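Local coordinates for protein beta-lactamase (Burkholderia cenocepacia, PDB 5E2G) that probably hydrolyses beta-lactam antibiotics to substituted beta-amino acids, as expected of a class C serine beta-lactamase, at residues A[69-74]-A[166-171]; A[92-97]-A[128-133]; A[175-180]-A[185-190]; A[270-275]-A[279-284]; A[283-288]-A[312-317]. One frame throughout, in Å; residues are numbered along the deposited sequence.

Contact 1 (A[69-74]-A[166-171])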
# COMPACT_ATOMS: atom_id res chain seq x y z
N ALA A 69 6.77 -1.86 3.84
CA ALA A 69 6.86 -3.24 4.31
C ALA A 69 7.92 -4.01 3.54
O ALA A 69 8.64 -4.83 4.12
CB ALA A 69 5.50 -3.92 4.18
N THR A 70 8.02 -3.78 2.23
CA THR A 70 9.03 -4.47 1.44
C THR A 70 10.43 -4.09 1.89
O THR A 70 11.32 -4.95 1.99
CB THR A 70 8.84 -4.15 -0.04
OG1 THR A 70 7.52 -4.53 -0.43
CG2 THR A 70 9.85 -4.90 -0.89
N LEU A 71 10.65 -2.80 2.18
CA LEU A 71 11.94 -2.35 2.67
C LEU A 71 12.29 -3.01 3.99
O LEU A 71 13.43 -3.47 4.19
CB LEU A 71 11.94 -0.83 2.81
CG LEU A 71 13.29 -0.23 3.19
CD1 LEU A 71 14.22 -0.24 1.99
CD2 LEU A 71 13.10 1.16 3.75
N ALA A 72 11.33 -3.07 4.92
CA ALA A 72 11.55 -3.70 6.21
C ALA A 72 11.83 -5.19 6.05
O ALA A 72 12.68 -5.75 6.74
CB ALA A 72 10.35 -3.48 7.13
N SER A 73 11.12 -5.82 5.12
CA SER A 73 11.35 -7.22 4.80
C SER A 73 12.76 -7.42 4.24
O SER A 73 13.43 -8.42 4.55
CB SER A 73 10.28 -7.70 3.82
OG SER A 73 10.34 -9.09 3.60
N ASP A 74 13.23 -6.47 3.44
CA ASP A 74 14.59 -6.59 2.92
C ASP A 74 15.63 -6.46 4.02
O ASP A 74 16.58 -7.24 4.07
CB ASP A 74 14.83 -5.55 1.83
CG ASP A 74 16.15 -5.76 1.16
OD1 ASP A 74 16.22 -6.67 0.30
OD2 ASP A 74 17.11 -5.03 1.49
N GLN A 166 20.29 4.64 7.42
CA GLN A 166 20.07 5.57 6.32
C GLN A 166 18.83 6.41 6.58
O GLN A 166 17.97 6.07 7.40
CB GLN A 166 19.97 4.82 4.98
CG GLN A 166 19.90 5.71 3.75
CD GLN A 166 21.06 6.69 3.64
OE1 GLN A 166 20.97 7.84 4.07
NE2 GLN A 166 22.14 6.25 3.03
N ASP A 167 18.80 7.56 5.90
CA ASP A 167 17.61 8.38 5.72
C ASP A 167 16.50 7.57 5.07
O ASP A 167 16.75 6.77 4.16
CB ASP A 167 18.01 9.59 4.85
CG ASP A 167 16.85 10.48 4.46
OD1 ASP A 167 16.36 11.24 5.33
OD2 ASP A 167 16.48 10.47 3.27
N PHE A 168 15.26 7.76 5.54
CA PHE A 168 14.16 6.95 5.01
C PHE A 168 13.93 7.20 3.52
O PHE A 168 13.94 6.26 2.71
CB PHE A 168 12.86 7.20 5.79
CG PHE A 168 11.70 6.47 5.20
CD1 PHE A 168 11.51 5.12 5.46
CD2 PHE A 168 10.83 7.11 4.32
CE1 PHE A 168 10.45 4.42 4.88
CE2 PHE A 168 9.78 6.42 3.74
CZ PHE A 168 9.59 5.07 4.02
N ALA A 169 13.69 8.46 3.14
CA ALA A 169 13.38 8.77 1.74
C ALA A 169 14.50 8.34 0.80
O ALA A 169 14.23 7.92 -0.33
CB ALA A 169 13.09 10.27 1.58
N THR A 170 15.75 8.42 1.26
CA THR A 170 16.89 7.95 0.47
C THR A 170 16.82 6.44 0.24
O THR A 170 17.11 5.96 -0.86
CB THR A 170 18.19 8.32 1.19
OG1 THR A 170 18.25 9.75 1.32
CG2 THR A 170 19.40 7.83 0.42
N LEU A 171 16.45 5.68 1.26
CA LEU A 171 16.31 4.23 1.11
C LEU A 171 15.25 3.87 0.08
O LEU A 171 15.38 2.87 -0.62
CB LEU A 171 15.97 3.60 2.45
CG LEU A 171 17.08 3.45 3.49
CD1 LEU A 171 16.50 3.13 4.86
CD2 LEU A 171 18.05 2.37 3.05
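Leu71 reaches across from helix 64-77 to meet Leu171 and Phe168 at the start of helix 168-180, and the whole contact is apolar. One methyl does the touching. Leu71 CD2 lies 4.0 Å from Leu171 CB and 4.1 Å from Leu171 CD1, while Phe168 CE1 adds a looser approach at 4.4 Å from the same methyl. Because Leu71 carries CG opposite its backbone N (chi1 -174°), the branch is thrown outward from its helix, and the two leucine side chains cross at about a right angle. The CA atoms of Leu71 and Leu171 remain 8.1 Å apart, so side chains rather than backbones fill the interface.

Hydrogen bonds act within 166-171, where they start the helix. Asp167 is its N-cap: OD2 accepts from Thr170 N at 3.0 Å and from Thr170 OG1 at 2.7 Å, both arriving on the anti side of the carboxylate and clearly out of its plane. Two donors thus hold one oxygen.

One turn on from Leu71, Asp74 forms salt bridges with Arg175 of helix 168-180, a charged link between the same two helices, and with Arg245 of helix 244-252. Helix 150-164 also covers both leucines, through Thr160 and Ala161 among others. The contact joins two helices of the helical part of the serine beta-lactamase fold, one of which carries Lys65 of the probable SxxK motif.

Contact 2 (A[92-97]-A[128-133])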
# COMPACT_ATOMS: atom_id res chain seq x y z
N PRO A 92 16.11 3.94 22.18
CA PRO A 92 16.44 3.48 23.54
C PRO A 92 15.69 4.20 24.64
O PRO A 92 15.50 3.62 25.72
CB PRO A 92 17.95 3.75 23.63
CG PRO A 92 18.42 3.79 22.23
CD PRO A 92 17.30 4.38 21.44
N GLU A 93 15.26 5.44 24.41
CA GLU A 93 14.53 6.18 25.44
C GLU A 93 13.24 5.46 25.82
O GLU A 93 12.85 5.45 27.00
CB GLU A 93 14.22 7.60 24.95
CG GLU A 93 15.43 8.42 24.55
CD GLU A 93 15.21 9.91 24.80
OE1 GLU A 93 14.58 10.25 25.82
OE2 GLU A 93 15.66 10.74 23.97
N LEU A 94 12.56 4.87 24.84
CA LEU A 94 11.27 4.22 25.05
C LEU A 94 11.37 2.93 25.83
O LEU A 94 10.33 2.36 26.18
CB LEU A 94 10.60 3.93 23.71
CG LEU A 94 10.36 5.14 22.81
CD1 LEU A 94 9.59 4.74 21.55
CD2 LEU A 94 9.63 6.22 23.59
N GLN A 95 12.58 2.44 26.11
CA GLN A 95 12.72 1.28 26.97
C GLN A 95 12.11 1.58 28.33
O GLN A 95 12.47 2.58 28.97
CB GLN A 95 14.19 0.90 27.11
CG GLN A 95 14.85 0.56 25.79
CD GLN A 95 16.35 0.42 25.91
OE1 GLN A 95 16.90 0.49 27.01
NE2 GLN A 95 17.02 0.22 24.78
N GLY A 96 11.18 0.74 28.75
CA GLY A 96 10.37 0.99 29.92
C GLY A 96 9.01 1.59 29.62
O GLY A 96 8.17 1.68 30.52
N LYS A 97 8.79 2.00 28.41
CA LYS A 97 7.52 2.59 28.04
C LYS A 97 6.70 1.61 27.23
O LYS A 97 7.25 0.77 26.51
CB LYS A 97 7.74 3.86 27.22
CG LYS A 97 7.64 5.13 28.03
CD LYS A 97 8.59 5.14 29.22
CE LYS A 97 7.84 4.97 30.54
NZ LYS A 97 6.60 5.79 30.62
N GLY A 128 9.75 15.67 19.77
CA GLY A 128 8.34 15.64 20.13
C GLY A 128 7.68 14.32 19.80
O GLY A 128 6.79 13.86 20.52
N LEU A 129 8.09 13.70 18.69
CA LEU A 129 7.66 12.33 18.39
C LEU A 129 8.02 11.39 19.53
O LEU A 129 7.17 10.64 20.03
CB LEU A 129 8.29 11.86 17.08
CG LEU A 129 8.15 10.37 16.78
CD1 LEU A 129 6.69 10.02 16.64
CD2 LEU A 129 8.93 9.97 15.53
N ILE A 130 9.29 11.40 19.94
CA ILE A 130 9.70 10.61 21.10
C ILE A 130 8.87 10.99 22.31
O ILE A 130 8.50 10.13 23.12
CB ILE A 130 11.20 10.80 21.36
CG1 ILE A 130 12.01 10.31 20.16
CG2 ILE A 130 11.61 10.06 22.62
CD1 ILE A 130 11.91 8.83 19.90
N ARG A 131 8.56 12.28 22.45
CA ARG A 131 7.65 12.69 23.52
C ARG A 131 6.29 12.03 23.37
O ARG A 131 5.71 11.57 24.36
CB ARG A 131 7.51 14.21 23.55
CG ARG A 131 8.71 14.94 24.14
CD ARG A 131 8.38 16.41 24.48
NE ARG A 131 9.16 17.36 23.69
CZ ARG A 131 8.66 18.07 22.67
NH1 ARG A 131 7.38 17.93 22.33
NH2 ARG A 131 9.44 18.91 22.01
N TYR A 132 5.77 11.96 22.15
CA TYR A 132 4.46 11.35 21.95
C TYR A 132 4.50 9.86 22.24
O TYR A 132 3.60 9.32 22.90
CB TYR A 132 3.94 11.60 20.55
CG TYR A 132 2.77 10.70 20.26
CD1 TYR A 132 1.61 10.77 21.04
CD2 TYR A 132 2.82 9.76 19.24
CE1 TYR A 132 0.53 9.93 20.80
CE2 TYR A 132 1.75 8.91 18.99
CZ TYR A 132 0.61 9.00 19.77
OH TYR A 132 -0.46 8.16 19.52
N LEU A 133 5.51 9.16 21.73
CA LEU A 133 5.58 7.72 21.96
C LEU A 133 5.76 7.39 23.43
O LEU A 133 5.25 6.36 23.90
CB LEU A 133 6.72 7.12 21.14
CG LEU A 133 6.57 7.26 19.63
CD1 LEU A 133 7.85 6.89 18.92
CD2 LEU A 133 5.42 6.40 19.15
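Leu94 and Leu133 make the tight half of this contact, and Glu93 with Ile130 the loose half. Both methyls of Leu94 press on the base of the Leu133 side chain: Leu94 CD1 is 3.8 Å from Leu133 CB, and Leu94 CD2 is 3.9 Å from that same atom. Leu94 CD1 also meets Leu133 CD1 at 3.8 Å, so the fork of one leucine straddles the stem of the other. The two side chains cross obliquely. Phe99 packs on both leucines and Leu91 on Leu133, which extends this apolar patch beyond the pair.

The fold element on one side is a short 3-10 turn, 92-94, running into a type II beta turn from Leu94 to Lys97 with Gly96 in its third place; the turn closes through Lys97 N to Leu94 O at 2.7 Å. It lies against helix 126-135, a loop-on-helix packing at the periphery of the helical part of the enzyme, and helix 150-164 backs Leu129 and Leu133 through Met155.

Toward solvent the fit slackens. Ile130 CG2 stands 4.4 Å from Leu94 CD2 and 4.2 Å from Glu93 CD, the carboxylate of an exposed residue passing beside a methyl in a purely van der Waals approach. Lys97 starts out toward the helix and its side chain touches Asp134 of helix 126-135, but the chain then turns off, and its ammonium group ends close to Arg137, a neighbour of like charge.

Contact 3 (A[175-180]-A[185-190])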
# COMPACT_ATOMS: atom_id res chain seq x y z
N ARG A 175 17.33 2.97 -3.32
CA ARG A 175 17.50 1.55 -3.06
C ARG A 175 16.30 0.79 -3.59
O ARG A 175 16.41 0.07 -4.58
CB ARG A 175 17.67 1.30 -1.56
CG ARG A 175 18.41 0.04 -1.18
CD ARG A 175 18.38 -0.25 0.36
NE ARG A 175 18.57 -1.66 0.70
CZ ARG A 175 19.72 -2.32 0.61
NH1 ARG A 175 20.81 -1.70 0.16
NH2 ARG A 175 19.78 -3.60 0.94
N LEU A 176 15.14 0.94 -2.94
CA LEU A 176 14.00 0.07 -3.26
C LEU A 176 13.48 0.32 -4.67
O LEU A 176 13.40 -0.61 -5.48
CB LEU A 176 12.88 0.26 -2.23
CG LEU A 176 11.66 -0.63 -2.48
CD1 LEU A 176 12.03 -2.09 -2.34
CD2 LEU A 176 10.49 -0.30 -1.57
N PHE A 177 13.10 1.57 -4.98
CA PHE A 177 12.47 1.88 -6.26
C PHE A 177 13.34 1.49 -7.45
O PHE A 177 12.83 0.79 -8.35
CB PHE A 177 12.10 3.36 -6.33
CG PHE A 177 11.13 3.82 -5.26
CD1 PHE A 177 10.34 2.92 -4.56
CD2 PHE A 177 11.01 5.17 -4.98
CE1 PHE A 177 9.46 3.35 -3.60
CE2 PHE A 177 10.12 5.61 -4.02
CZ PHE A 177 9.35 4.70 -3.33
N PRO A 178 14.62 1.88 -7.53
CA PRO A 178 15.43 1.43 -8.68
C PRO A 178 15.64 -0.07 -8.73
O PRO A 178 15.87 -0.61 -9.81
CB PRO A 178 16.76 2.18 -8.50
CG PRO A 178 16.79 2.56 -7.08
CD PRO A 178 15.38 2.80 -6.68
N ALA A 179 15.58 -0.76 -7.60
CA ALA A 179 15.77 -2.20 -7.63
C ALA A 179 14.56 -2.94 -8.20
O ALA A 179 14.70 -4.08 -8.64
CB ALA A 179 16.06 -2.72 -6.25
N ILE A 180 13.38 -2.31 -8.17
CA ILE A 180 12.22 -2.79 -8.91
C ILE A 180 12.15 -2.17 -10.29
O ILE A 180 11.31 -2.59 -11.11
CB ILE A 180 10.90 -2.48 -8.16
CG1 ILE A 180 11.06 -2.70 -6.66
CG2 ILE A 180 9.74 -3.31 -8.70
CD1 ILE A 180 10.62 -4.04 -6.21
N THR A 185 8.60 7.02 -9.50
CA THR A 185 8.04 6.79 -8.18
C THR A 185 8.84 7.62 -7.19
O THR A 185 10.08 7.57 -7.20
CB THR A 185 8.10 5.30 -7.81
OG1 THR A 185 7.38 4.54 -8.78
CG2 THR A 185 7.49 5.06 -6.44
N TYR A 186 8.15 8.39 -6.35
CA TYR A 186 8.82 9.36 -5.49
C TYR A 186 8.20 9.39 -4.10
O TYR A 186 6.99 9.25 -3.94
CB TYR A 186 8.75 10.78 -6.09
CG TYR A 186 9.15 10.81 -7.54
CD1 TYR A 186 10.49 10.70 -7.91
CD2 TYR A 186 8.20 10.93 -8.54
CE1 TYR A 186 10.87 10.72 -9.24
CE2 TYR A 186 8.56 10.95 -9.87
CZ TYR A 186 9.90 10.85 -10.21
OH TYR A 186 10.26 10.87 -11.54
N ILE A 187 9.06 9.58 -3.10
CA ILE A 187 8.59 10.14 -1.83
C ILE A 187 8.54 11.66 -1.93
O ILE A 187 7.55 12.29 -1.55
CB ILE A 187 9.50 9.67 -0.68
CG1 ILE A 187 9.45 8.15 -0.52
CG2 ILE A 187 9.12 10.36 0.62
CD1 ILE A 187 8.07 7.62 -0.21
N ASN A 188 9.61 12.25 -2.44
CA ASN A 188 9.71 13.68 -2.72
C ASN A 188 9.72 13.85 -4.24
O ASN A 188 10.66 13.42 -4.90
CB ASN A 188 10.96 14.27 -2.08
CG ASN A 188 10.99 14.07 -0.59
OD1 ASN A 188 11.88 13.41 -0.06
ND2 ASN A 188 10.00 14.63 0.10
N VAL A 189 8.68 14.47 -4.77
CA VAL A 189 8.59 14.64 -6.23
C VAL A 189 9.56 15.73 -6.67
O VAL A 189 9.52 16.84 -6.12
CB VAL A 189 7.16 14.98 -6.64
CG1 VAL A 189 7.07 15.20 -8.14
CG2 VAL A 189 6.20 13.86 -6.21
N PRO A 190 10.42 15.46 -7.65
CA PRO A 190 11.44 16.45 -8.04
C PRO A 190 10.84 17.57 -8.87
O PRO A 190 9.76 17.46 -9.43
CB PRO A 190 12.43 15.62 -8.88
CG PRO A 190 12.04 14.20 -8.69
CD PRO A 190 10.59 14.20 -8.37
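Thr185 sets its methyl squarely on the ring of Phe177. Thr185 CG2 lies 3.6 Å from the Phe177 ring centroid and only 10° off the ring normal, a well-centred CH-pi contact. Thr185 also brings its carbonyl: Thr185 O is 3.4 Å from Phe177 CD2. The backbone of Ile187 comes up at the ring edge, with its N 4.2 Å from Phe177 CE2, while Ile187 CG1 makes a looser apolar touch on that carbon at 4.4 Å.

The next shell fixes these groups. With CG2 opposite the backbone N (chi1 -58° for OG1), the threonine gives its methyl to the ring and turns its hydroxyl to Asp228 and Thr224. Glu173, one turn before Phe177, accepts through OE2 from the backbone N of both Ile187 and Asn188. Tyr186 starts away from Phe177, touching Glu173, and Pro190 CD sits over its ring.

In the helical part of the fold, the loop after helix 168-180 thus folds back on the end of that helix, which is kinked at Pro178. Met172 adjoins Phe177 and Ile187, Trp216 and Gln217 of helix 216-220 pack on Ile187, and Tyr186 shares backbone hydrogen bonds with Arg223 of strand 223-224.

Contact 4 (A[270-275]-A[279-284])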
# COMPACT_ATOMS: atom_id res chain seq x y z
N GLU A 270 -2.95 -7.53 2.62
CA GLU A 270 -4.10 -8.24 3.16
C GLU A 270 -4.54 -9.26 2.13
O GLU A 270 -4.49 -8.99 0.93
CB GLU A 270 -5.22 -7.24 3.51
CG GLU A 270 -4.72 -6.07 4.38
CD GLU A 270 -5.50 -4.78 4.18
OE1 GLU A 270 -6.45 -4.77 3.36
OE2 GLU A 270 -5.18 -3.78 4.85
N GLN A 271 -4.95 -10.45 2.57
CA GLN A 271 -5.16 -11.53 1.62
C GLN A 271 -6.34 -12.40 2.02
O GLN A 271 -6.84 -12.34 3.15
CB GLN A 271 -3.91 -12.39 1.46
CG GLN A 271 -3.74 -13.39 2.56
CD GLN A 271 -2.47 -14.21 2.43
OE1 GLN A 271 -2.38 -15.29 3.00
NE2 GLN A 271 -1.50 -13.71 1.69
N TYR A 272 -6.79 -13.20 1.05
CA TYR A 272 -7.93 -14.09 1.18
C TYR A 272 -7.62 -15.34 0.38
O TYR A 272 -6.89 -15.26 -0.62
CB TYR A 272 -9.22 -13.43 0.67
CG TYR A 272 -9.47 -12.07 1.27
CD1 TYR A 272 -10.21 -11.93 2.43
CD2 TYR A 272 -8.91 -10.93 0.71
CE1 TYR A 272 -10.42 -10.69 3.01
CE2 TYR A 272 -9.11 -9.68 1.27
CZ TYR A 272 -9.87 -9.57 2.42
OH TYR A 272 -10.06 -8.33 2.99
N PRO A 273 -8.13 -16.51 0.77
CA PRO A 273 -7.94 -17.70 -0.05
C PRO A 273 -8.49 -17.47 -1.45
O PRO A 273 -9.52 -16.81 -1.63
CB PRO A 273 -8.73 -18.79 0.69
CG PRO A 273 -9.02 -18.25 2.01
CD PRO A 273 -8.99 -16.76 1.94
N TYR A 274 -7.79 -18.00 -2.44
CA TYR A 274 -8.27 -17.95 -3.82
C TYR A 274 -8.63 -19.35 -4.31
O TYR A 274 -7.88 -20.29 -4.06
CB TYR A 274 -7.23 -17.33 -4.74
CG TYR A 274 -7.74 -17.12 -6.14
CD1 TYR A 274 -8.42 -15.96 -6.48
CD2 TYR A 274 -7.55 -18.09 -7.13
CE1 TYR A 274 -8.90 -15.76 -7.76
CE2 TYR A 274 -8.03 -17.90 -8.41
CZ TYR A 274 -8.70 -16.73 -8.72
OH TYR A 274 -9.17 -16.52 -9.99
N PRO A 275 -9.77 -19.49 -5.01
CA PRO A 275 -10.76 -18.49 -5.44
C PRO A 275 -11.52 -17.83 -4.29
O PRO A 275 -11.68 -18.45 -3.24
CB PRO A 275 -11.74 -19.31 -6.31
CG PRO A 275 -11.05 -20.61 -6.58
CD PRO A 275 -10.17 -20.86 -5.40
N PRO A 279 -18.56 -11.40 -1.58
CA PRO A 279 -18.86 -11.00 -0.19
C PRO A 279 -17.65 -11.07 0.72
O PRO A 279 -17.56 -10.28 1.67
CB PRO A 279 -19.95 -11.99 0.23
CG PRO A 279 -20.57 -12.44 -1.04
CD PRO A 279 -19.48 -12.46 -2.05
N THR A 280 -16.71 -11.97 0.45
CA THR A 280 -15.51 -12.03 1.28
C THR A 280 -14.69 -10.75 1.14
O THR A 280 -14.22 -10.20 2.14
CB THR A 280 -14.67 -13.24 0.90
OG1 THR A 280 -15.37 -14.43 1.26
CG2 THR A 280 -13.37 -13.21 1.65
N LEU A 281 -14.54 -10.26 -0.09
CA LEU A 281 -13.77 -9.05 -0.32
C LEU A 281 -14.50 -7.82 0.18
O LEU A 281 -13.88 -6.93 0.77
CB LEU A 281 -13.47 -8.89 -1.81
CG LEU A 281 -12.68 -10.04 -2.43
CD1 LEU A 281 -12.54 -9.81 -3.92
CD2 LEU A 281 -11.30 -10.15 -1.78
N LEU A 282 -15.81 -7.76 -0.04
CA LEU A 282 -16.58 -6.62 0.45
C LEU A 282 -16.47 -6.52 1.96
O LEU A 282 -16.24 -5.44 2.50
CB LEU A 282 -18.04 -6.74 0.00
CG LEU A 282 -18.29 -6.91 -1.50
CD1 LEU A 282 -19.73 -7.21 -1.80
CD2 LEU A 282 -17.86 -5.68 -2.27
N ALA A 283 -16.62 -7.65 2.67
CA ALA A 283 -16.55 -7.64 4.12
C ALA A 283 -15.16 -7.25 4.61
O ALA A 283 -15.03 -6.53 5.61
CB ALA A 283 -16.95 -9.01 4.68
N GLY A 284 -14.12 -7.73 3.93
CA GLY A 284 -12.76 -7.41 4.32
C GLY A 284 -12.36 -5.99 4.03
O GLY A 284 -11.51 -5.43 4.73
O HOH W 1 -9.47 -3.85 4.61
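Tyr272 and Thr280 bring strand 270-273 and helix 279-284 to their nearest backbone approach, 7.9 Å between CA atoms. The two axes come within 9.8 Å and run nearly antiparallel, at 155°, as expected of a chain that leaves the strand and doubles back as a helix after a few residues.

The Tyr272 side chain occupies the gap. Its chi1 of -51° places the ring beside its own backbone N, from where it extends along the helix and meets three residues. Two methyls come obliquely from the helix side: Thr280 CG2 touches Tyr272 CD1 at 3.5 Å, and Leu281 CD2 touches Tyr272 CD2, also at 3.5 Å. At the far end Tyr272 OH comes to 3.1 Å from Gly284 CA, a tight approach to bare backbone. Two residues earlier in the strand, Glu270 OE1 weakly accepts from a water that also donates to Gly284 O (2.6 Å).

The helix thus packs on the large antiparallel sheet of the beta-lactamase fold through the strand just before it. Glu270 and Tyr272 share backbone hydrogen bonds with Asn312 and Trp310 of neighbouring strand 309-316; strand 263-265 borders their other edge, and Leu281 also packs on Val348 and Tyr352 of helix 344-357.

Contact 5 (A[283-288]-A[312-317])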
# COMPACT_ATOMS: atom_id res chain seq x y z
N ALA A 283 -16.62 -7.65 2.67
CA ALA A 283 -16.55 -7.64 4.12
C ALA A 283 -15.16 -7.25 4.61
O ALA A 283 -15.03 -6.53 5.61
CB ALA A 283 -16.95 -9.01 4.68
N GLY A 284 -14.12 -7.73 3.93
CA GLY A 284 -12.76 -7.41 4.32
C GLY A 284 -12.36 -5.99 4.03
O GLY A 284 -11.51 -5.43 4.73
N ASN A 285 -12.96 -5.36 3.02
CA ASN A 285 -12.68 -3.96 2.72
C ASN A 285 -13.75 -3.03 3.25
O ASN A 285 -13.79 -1.86 2.86
CB ASN A 285 -12.52 -3.77 1.21
CG ASN A 285 -11.32 -4.52 0.68
OD1 ASN A 285 -11.46 -5.54 0.00
ND2 ASN A 285 -10.14 -4.04 1.00
N ALA A 286 -14.61 -3.51 4.14
CA ALA A 286 -15.72 -2.73 4.65
C ALA A 286 -15.22 -1.68 5.65
O ALA A 286 -14.15 -1.85 6.25
CB ALA A 286 -16.74 -3.65 5.32
N PRO A 287 -15.97 -0.59 5.82
CA PRO A 287 -15.58 0.44 6.80
C PRO A 287 -15.28 -0.09 8.18
O PRO A 287 -14.40 0.46 8.86
CB PRO A 287 -16.80 1.37 6.82
CG PRO A 287 -17.46 1.16 5.49
CD PRO A 287 -17.22 -0.26 5.11
N LYS A 288 -15.99 -1.13 8.63
CA LYS A 288 -15.72 -1.72 9.94
C LYS A 288 -14.26 -2.13 10.08
O LYS A 288 -13.67 -2.00 11.16
CB LYS A 288 -16.62 -2.93 10.18
CG LYS A 288 -16.22 -3.75 11.42
CD LYS A 288 -16.94 -5.09 11.52
CE LYS A 288 -18.40 -4.92 11.93
NZ LYS A 288 -19.28 -4.42 10.84
N ASN A 312 -4.39 -7.94 -1.73
CA ASN A 312 -4.81 -6.59 -2.12
C ASN A 312 -4.42 -5.56 -1.07
O ASN A 312 -3.96 -5.88 0.03
CB ASN A 312 -6.33 -6.53 -2.42
CG ASN A 312 -7.22 -6.76 -1.20
OD1 ASN A 312 -6.75 -6.98 -0.08
ND2 ASN A 312 -8.52 -6.70 -1.43
N LYS A 313 -4.60 -4.29 -1.44
CA LYS A 313 -4.43 -3.17 -0.53
C LYS A 313 -5.15 -1.96 -1.11
O LYS A 313 -5.05 -1.70 -2.31
CB LYS A 313 -2.95 -2.84 -0.31
CG LYS A 313 -2.70 -1.68 0.62
CD LYS A 313 -2.98 -2.07 2.05
CE LYS A 313 -3.00 -0.85 2.95
NZ LYS A 313 -4.30 -0.11 2.87
N THR A 314 -5.85 -1.22 -0.26
CA THR A 314 -6.50 0.03 -0.61
C THR A 314 -5.64 1.23 -0.21
O THR A 314 -4.79 1.14 0.68
CB THR A 314 -7.86 0.14 0.06
OG1 THR A 314 -7.74 -0.29 1.42
CG2 THR A 314 -8.89 -0.72 -0.64
N GLY A 315 -5.90 2.35 -0.86
CA GLY A 315 -5.27 3.61 -0.50
C GLY A 315 -6.19 4.78 -0.76
O GLY A 315 -6.84 4.83 -1.81
N SER A 316 -6.27 5.73 0.17
CA SER A 316 -7.14 6.89 0.02
C SER A 316 -6.47 8.11 0.63
O SER A 316 -6.24 8.14 1.85
CB SER A 316 -8.50 6.66 0.68
OG SER A 316 -9.24 5.64 0.02
N THR A 317 -6.19 9.11 -0.20
CA THR A 317 -5.85 10.44 0.29
C THR A 317 -7.03 11.37 0.07
O THR A 317 -8.08 10.99 -0.45
CB THR A 317 -4.59 10.96 -0.40
OG1 THR A 317 -4.83 11.08 -1.81
CG2 THR A 317 -3.43 10.03 -0.17
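Asn285, the first residue to leave helix 278-284, faces Thr314 of strand 309-316 with 8.1 Å between their CA atoms, and the chain enters a new helix two residues later, with Ala286 as its N-cap. The strand carries Lys313-Thr314-Gly315, a sequence consistent with the K(T/S)G motif that lines the active site in serine beta-lactamases and penicillin-binding proteins.

On the strand face turned to the helices, the amides of Asn285 and Asn312 approach from opposite directions, their planes 67° apart. As modelled, Asn285 OD1 and Asn312 ND2 are 3.5 Å apart, but both amides are probably turned over in the model, so which atom is oxygen and which nitrogen is left open. Thr314 adds a methyl: its CG2 stands 3.9 Å from the amide end of Asn285, modelled as ND2. Val348 and Ile344 of helix 344-357 also pack on Asn285, making this a buried joint between helix end, strand and helix.

Lys313 leaves the strand on the other face, and its side chain touches Ser62, the probable serine of the SxxK pattern. Its NZ bonds with Tyr148 OH. The same nitrogen, Lys313 NZ, also donates to Thr314 O at 2.6 Å, meeting the carbonyl at 141° and 19° out of its plane.

How the contacts relate
Contacts 1, 3, 4 and 5 are buried, whereas contact 2 lies farthest from the centre of the chain and is partly open to solvent. Contacts 1 and 3 both use helix 168-180, one near its start and one near its end, with centres about 11 Å apart. Contacts 4 and 5 share Ala283 and Gly284 and reach neighbouring strands of the large antiparallel sheet, on the opposite side of the chain's centre from contacts 1 and 3. The chemistry shifts accordingly: aliphatic packing dominates contact 1, helix on helix, and contact 2, loop on helix; rings meeting methyls mark contacts 3 and 4, and amides meet in contact 5, beside the probable active site.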